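Local coordinates for protein HcgC (Methanococcus maripaludis S2, PDB 5O4J) that probably acts as a SAM-dependent C-methyltransferase that methylates a pyridinol precursor in the biosynthesis of the iron-guanylylpyridinol cofactor of [Fe]-hydrogenase, at residues V218-F221 with L222-N226; E243-L246 with S247-S251. All blocks are in the same frame, centred on the assembly; numbering follows the deposited sequence. Where two conformers were deposited one is given.

Interaction 1: V218-F221 with L222-N226; sequences VKKF and LTELN
Phe221 lays one face of its ring over Leu225, one turn further along helix 218-225. Leu225 CG sits 4.2 Å from the ring centroid, 17° off the normal, a CH-pi contact offset toward the rim. Leu225 CD1 comes within 3.7 Å of Phe221 CZ. The ring swings forward to meet it because CG stands anti to the backbone N (chi1 166°). Leu222 CD2 touches the same ring at Phe221 CD2, 3.8 Å away. Val218 and Leu222 run side by side. On another side of the helix Lys220 NZ forms a salt bridge with Glu224 OE2 at 2.8 Å, on the syn side and 31° out of the carboxylate plane. Lys206 shares that carboxylate, and Thr211 bonds Glu224 OE1. With an alanine here, Lys206 and Lys220 would probably lose their shared carboxylate, though Lys220 would keep Glu215, and Thr211 would lose its bond. Lys219 O takes two donors from opposite faces of its plane, Thr223 N at 3.0 Å and Thr223 OG1 at 3.1 Å. Phe221 also packs on Leu52 of the S-adenosyl-L-homocysteine site. The helix thus has an apolar side backing onto that site and a carboxylate that probably offsets two lysine charges.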
loop_
_atom_site.group_PDB
_atom_site.type_symbol
_atom_site.label_atom_id
_atom_site.label_comp_id
_atom_site.label_asym_id
_atom_site.label_seq_id
_atom_site.Cartn_x
_atom_site.Cartn_y
_atom_site.Cartn_z
ATOM N N VAL A 218 32.024 -14.401 -2.597
ATOM C CA VAL A 218 31.011 -15.027 -1.751
ATOM C C VAL A 218 31.216 -14.649 -0.291
ATOM O O VAL A 218 30.253 -14.411 0.445
ATOM C CB VAL A 218 31.031 -16.553 -1.947
ATOM C CG1 VAL A 218 30.120 -17.257 -0.917
ATOM C CG2 VAL A 218 30.618 -16.898 -3.361
ATOM N N LYS A 219 32.468 -14.610 0.158
ATOM C CA LYS A 219 32.734 -14.298 1.559
ATOM C C LYS A 219 32.175 -12.929 1.932
ATOM O O LYS A 219 31.546 -12.767 2.987
ATOM C CB LYS A 219 34.237 -14.372 1.808
ATOM C CG LYS A 219 34.663 -14.099 3.234
ATOM C CD LYS A 219 36.175 -14.220 3.333
ATOM C CE LYS A 219 36.694 -13.830 4.701
ATOM N NZ LYS A 219 38.172 -13.982 4.752
ATOM N N LYS A 220 32.384 -11.935 1.064
ATOM C CA LYS A 220 31.809 -10.608 1.268
ATOM C C LYS A 220 30.287 -10.666 1.305
ATOM O O LYS A 220 29.647 -10.020 2.150
ATOM C CB LYS A 220 32.296 -9.678 0.150
ATOM C CG LYS A 220 31.910 -8.208 0.287
ATOM C CD LYS A 220 32.533 -7.402 -0.858
ATOM C CE LYS A 220 32.053 -5.960 -0.895
ATOM N NZ LYS A 220 30.761 -5.784 -1.591
ATOM N N PHE A 221 29.692 -11.443 0.395
ATOM C CA PHE A 221 28.241 -11.616 0.363
ATOM C C PHE A 221 27.728 -12.143 1.697
ATOM O O PHE A 221 26.751 -11.629 2.247
ATOM C CB PHE A 221 27.869 -12.564 -0.771
ATOM C CG PHE A 221 26.451 -13.078 -0.709
ATOM C CD1 PHE A 221 25.384 -12.252 -1.020
ATOM C CD2 PHE A 221 26.199 -14.396 -0.387
ATOM C CE1 PHE A 221 24.081 -12.730 -0.988
ATOM C CE2 PHE A 221 24.894 -14.888 -0.354
ATOM C CZ PHE A 221 23.835 -14.052 -0.648
ATOM N N LEU A 222 28.360 -13.194 2.216
ATOM C CA LEU A 222 27.917 -13.756 3.486
ATOM C C LEU A 222 28.075 -12.747 4.613
ATOM O O LEU A 222 27.236 -12.692 5.519
ATOM C CB LEU A 222 28.681 -15.041 3.782
ATOM C CG LEU A 222 28.481 -16.129 2.721
ATOM C CD1 LEU A 222 29.386 -17.317 2.998
ATOM C CD2 LEU A 222 27.022 -16.567 2.644
ATOM N N THR A 223 29.140 -11.936 4.570
ATOM C CA THR A 223 29.307 -10.868 5.551
ATOM C C THR A 223 28.182 -9.856 5.446
ATOM O O THR A 223 27.639 -9.407 6.465
ATOM C CB THR A 223 30.651 -10.167 5.354
ATOM O OG1 THR A 223 31.705 -11.107 5.579
ATOM C CG2 THR A 223 30.798 -8.973 6.307
ATOM N N GLU A 224 27.815 -9.493 4.216
ATOM C CA GLU A 224 26.732 -8.543 4.016
ATOM C C GLU A 224 25.426 -9.061 4.601
ATOM O O GLU A 224 24.610 -8.261 5.077
ATOM C CB GLU A 224 26.594 -8.230 2.530
ATOM C CG GLU A 224 27.722 -7.336 2.062
ATOM C CD GLU A 224 27.792 -7.178 0.565
ATOM O OE1 GLU A 224 27.096 -7.929 -0.153
ATOM O OE2 GLU A 224 28.538 -6.275 0.117
ATOM N N LEU A 225 25.201 -10.380 4.575
ATOM C CA LEU A 225 23.970 -10.924 5.140
ATOM C C LEU A 225 23.970 -10.875 6.659
ATOM O O LEU A 225 22.902 -10.947 7.270
ATOM C CB LEU A 225 23.760 -12.370 4.681
ATOM C CG LEU A 225 23.643 -12.645 3.177
ATOM C CD1 LEU A 225 23.334 -14.113 2.978
ATOM C CD2 LEU A 225 22.587 -11.775 2.537
ATOM N N ASN A 226 25.143 -10.747 7.275
ATOM C CA ASN A 226 25.281 -10.760 8.731
ATOM C C ASN A 226 25.057 -9.357 9.304
ATOM O O ASN A 226 25.905 -8.777 9.982
ATOM C CB ASN A 226 26.660 -11.293 9.107
ATOM C CG ASN A 226 26.773 -11.643 10.572
ATOM O OD1 ASN A 226 25.783 -11.970 11.222
ATOM N ND2 ASN A 226 27.993 -11.584 11.100
#

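Interaction 2: E243-L246 with S247-S251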
loop_
_atom_site.group_PDB
_atom_site.type_symbol
_atom_site.label_atom_id
_atom_site.label_comp_id
_atom_site.label_asym_id
_atom_site.label_seq_id
_atom_site.Cartn_x
_atom_site.Cartn_y
_atom_site.Cartn_z
ATOM N N GLU A 243 10.488 -6.904 15.837
ATOM C CA GLU A 243 10.723 -8.324 15.588
ATOM C C GLU A 243 9.424 -9.050 15.235
ATOM O O GLU A 243 9.421 -9.948 14.387
ATOM C CB GLU A 243 11.377 -8.984 16.804
ATOM C CG GLU A 243 12.672 -8.323 17.336
ATOM C CD GLU A 243 13.757 -8.160 16.282
ATOM O OE1 GLU A 243 14.014 -9.128 15.537
ATOM O OE2 GLU A 243 14.375 -7.076 16.230
ATOM N N GLU A 244 8.316 -8.688 15.889
ATOM C CA GLU A 244 7.048 -9.355 15.602
ATOM C C GLU A 244 6.619 -9.139 14.153
ATOM O O GLU A 244 6.139 -10.075 13.501
ATOM C CB GLU A 244 5.957 -8.867 16.556
ATOM C CG GLU A 244 6.101 -9.366 17.994
ATOM C CD GLU A 244 5.504 -10.747 18.209
ATOM O OE1 GLU A 244 5.918 -11.432 19.167
ATOM O OE2 GLU A 244 4.615 -11.148 17.426
ATOM N N ILE A 245 6.783 -7.924 13.626
ATOM C CA ILE A 245 6.378 -7.654 12.251
ATOM C C ILE A 245 7.253 -8.422 11.269
ATOM O O ILE A 245 6.759 -8.984 10.286
ATOM C CB ILE A 245 6.409 -6.138 11.983
ATOM C CG1 ILE A 245 5.253 -5.475 12.729
ATOM C CG2 ILE A 245 6.336 -5.839 10.493
ATOM C CD1 ILE A 245 5.412 -3.998 12.898
ATOM N N LEU A 246 8.567 -8.424 11.495
ATOM C CA LEU A 246 9.464 -9.190 10.638
ATOM C C LEU A 246 9.116 -10.666 10.689
ATOM O O LEU A 246 9.020 -11.326 9.654
ATOM C CB LEU A 246 10.915 -8.987 11.068
ATOM C CG LEU A 246 11.589 -7.768 10.466
ATOM C CD1 LEU A 246 12.861 -7.462 11.258
ATOM C CD2 LEU A 246 11.882 -8.011 8.990
ATOM N N SER A 247 8.940 -11.203 11.905
ATOM C CA SER A 247 8.638 -12.623 12.045
ATOM C C SER A 247 7.332 -12.983 11.351
ATOM O O SER A 247 7.242 -14.028 10.699
ATOM C CB SER A 247 8.582 -13.005 13.524
ATOM O OG SER A 247 9.883 -12.985 14.081
ATOM N N LYS A 248 6.306 -12.139 11.492
ATOM C CA LYS A 248 5.033 -12.398 10.820
ATOM C C LYS A 248 5.211 -12.452 9.312
ATOM O O LYS A 248 4.661 -13.333 8.638
ATOM C CB LYS A 248 4.017 -11.324 11.205
ATOM C CG LYS A 248 2.709 -11.343 10.416
ATOM C CD LYS A 248 1.794 -10.204 10.859
ATOM C CE LYS A 248 2.308 -8.830 10.423
ATOM N NZ LYS A 248 1.437 -7.739 10.943
ATOM N N ASN A 249 5.994 -11.531 8.757
ATOM C CA ASN A 249 6.177 -11.536 7.312
ATOM C C ASN A 249 7.003 -12.729 6.850
ATOM O O ASN A 249 6.739 -13.284 5.779
ATOM C CB ASN A 249 6.791 -10.218 6.863
ATOM C CG ASN A 249 5.739 -9.183 6.601
ATOM O OD1 ASN A 249 4.892 -9.377 5.734
ATOM N ND2 ASN A 249 5.766 -8.094 7.346
ATOM N N ILE A 250 7.991 -13.153 7.647
ATOM C CA ILE A 250 8.716 -14.383 7.342
ATOM C C ILE A 250 7.760 -15.572 7.311
ATOM O O ILE A 250 7.853 -16.439 6.434
ATOM C CB ILE A 250 9.850 -14.608 8.358
ATOM C CG1 ILE A 250 10.902 -13.510 8.221
ATOM C CG2 ILE A 250 10.485 -16.003 8.157
ATOM C CD1 ILE A 250 11.830 -13.390 9.402
ATOM N N SER A 251 6.826 -15.636 8.266
ATOM C CA SER A 251 5.925 -16.784 8.349
ATOM C C SER A 251 4.967 -16.871 7.166
ATOM O O SER A 251 4.396 -17.943 6.924
ATOM C CB SER A 251 5.117 -16.747 9.654
ATOM O OG SER A 251 4.104 -15.758 9.606
#
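Ser247 sits one turn after Glu243 on helix 239-251. Its backbone N bonds Glu243 O at 2.8 Å, with an N-H...O angle of 165°. In one of its two conformers the hydroxyl comes near the same carbonyl, with Ser247 OG 3.1 Å from Glu243 O, but this contact is uncertain. The carboxylate of Glu243 is held outside this turn, by the backbone N atoms of Lys15 and Ile16.

Lys248 N follows with a bond of 2.9 Å to Glu244 O. The Lys248 side chain bends at CG-CD (chi3 70°), and NZ forms a salt bridge with Glu191 of helix 177-193.

Asn249 N bonds Ile245 O at 3.1 Å. Its amide folds back toward the same oxygen, where Asn249 ND2 makes a weak bond of 3.2 Å to Ile245 O, bent to 132°, and ND2 makes a second weak bond, to Ser188 OG. The Asn249 and Ile245 side chains lie alongside each other, and Asn249 ND2 is 3.9 Å from Ile245 CG2.

Ile250 N bonds Leu246 O at 2.9 Å. Ile250 CG1 also leans on this oxygen, 3.2 Å from Leu246 O. Beyond the turn, Ile250 meets Ile21 and Asp24 of helix 18-37, while Ile245 packs on Ser188, Glu191 and Ile192 of helix 177-193.

Ser251 OG bonds Lys248 O.

The contact is therefore mostly helical backbone bonding, with side chains adding to it. The two bonds described for Asn249 ND2 are both weak, while the firmer polar links of Glu243 and Lys248 tie the helix to its neighbours.

In the fold
Both contacts are local, each within one helix: 218-225 for interaction 1, 239-251 for interaction 2. Their centres are about 22 Å apart, and they do not touch. Val218, Phe221 and Leu225 are buried in the first, Ile245, Leu246, Asn249 and Ile250 in the second. Lys219, Leu222 and Thr223, and Glu244, Ser247 and Lys248, are exposed. Helix 18-37 is a common neighbour, met by Leu225 and Ile250. The chemistry differs. In 218-226 side chains bind one another, through an aromatic ring and a salt bridge. In 243-251 they turn to backbone carbonyls, or outward to helices 177-193 and 18-37 and the 14-16 loop. Interaction 1 also lies nearer the S-adenosyl-L-homocysteine site, through Tyr51 and Leu52.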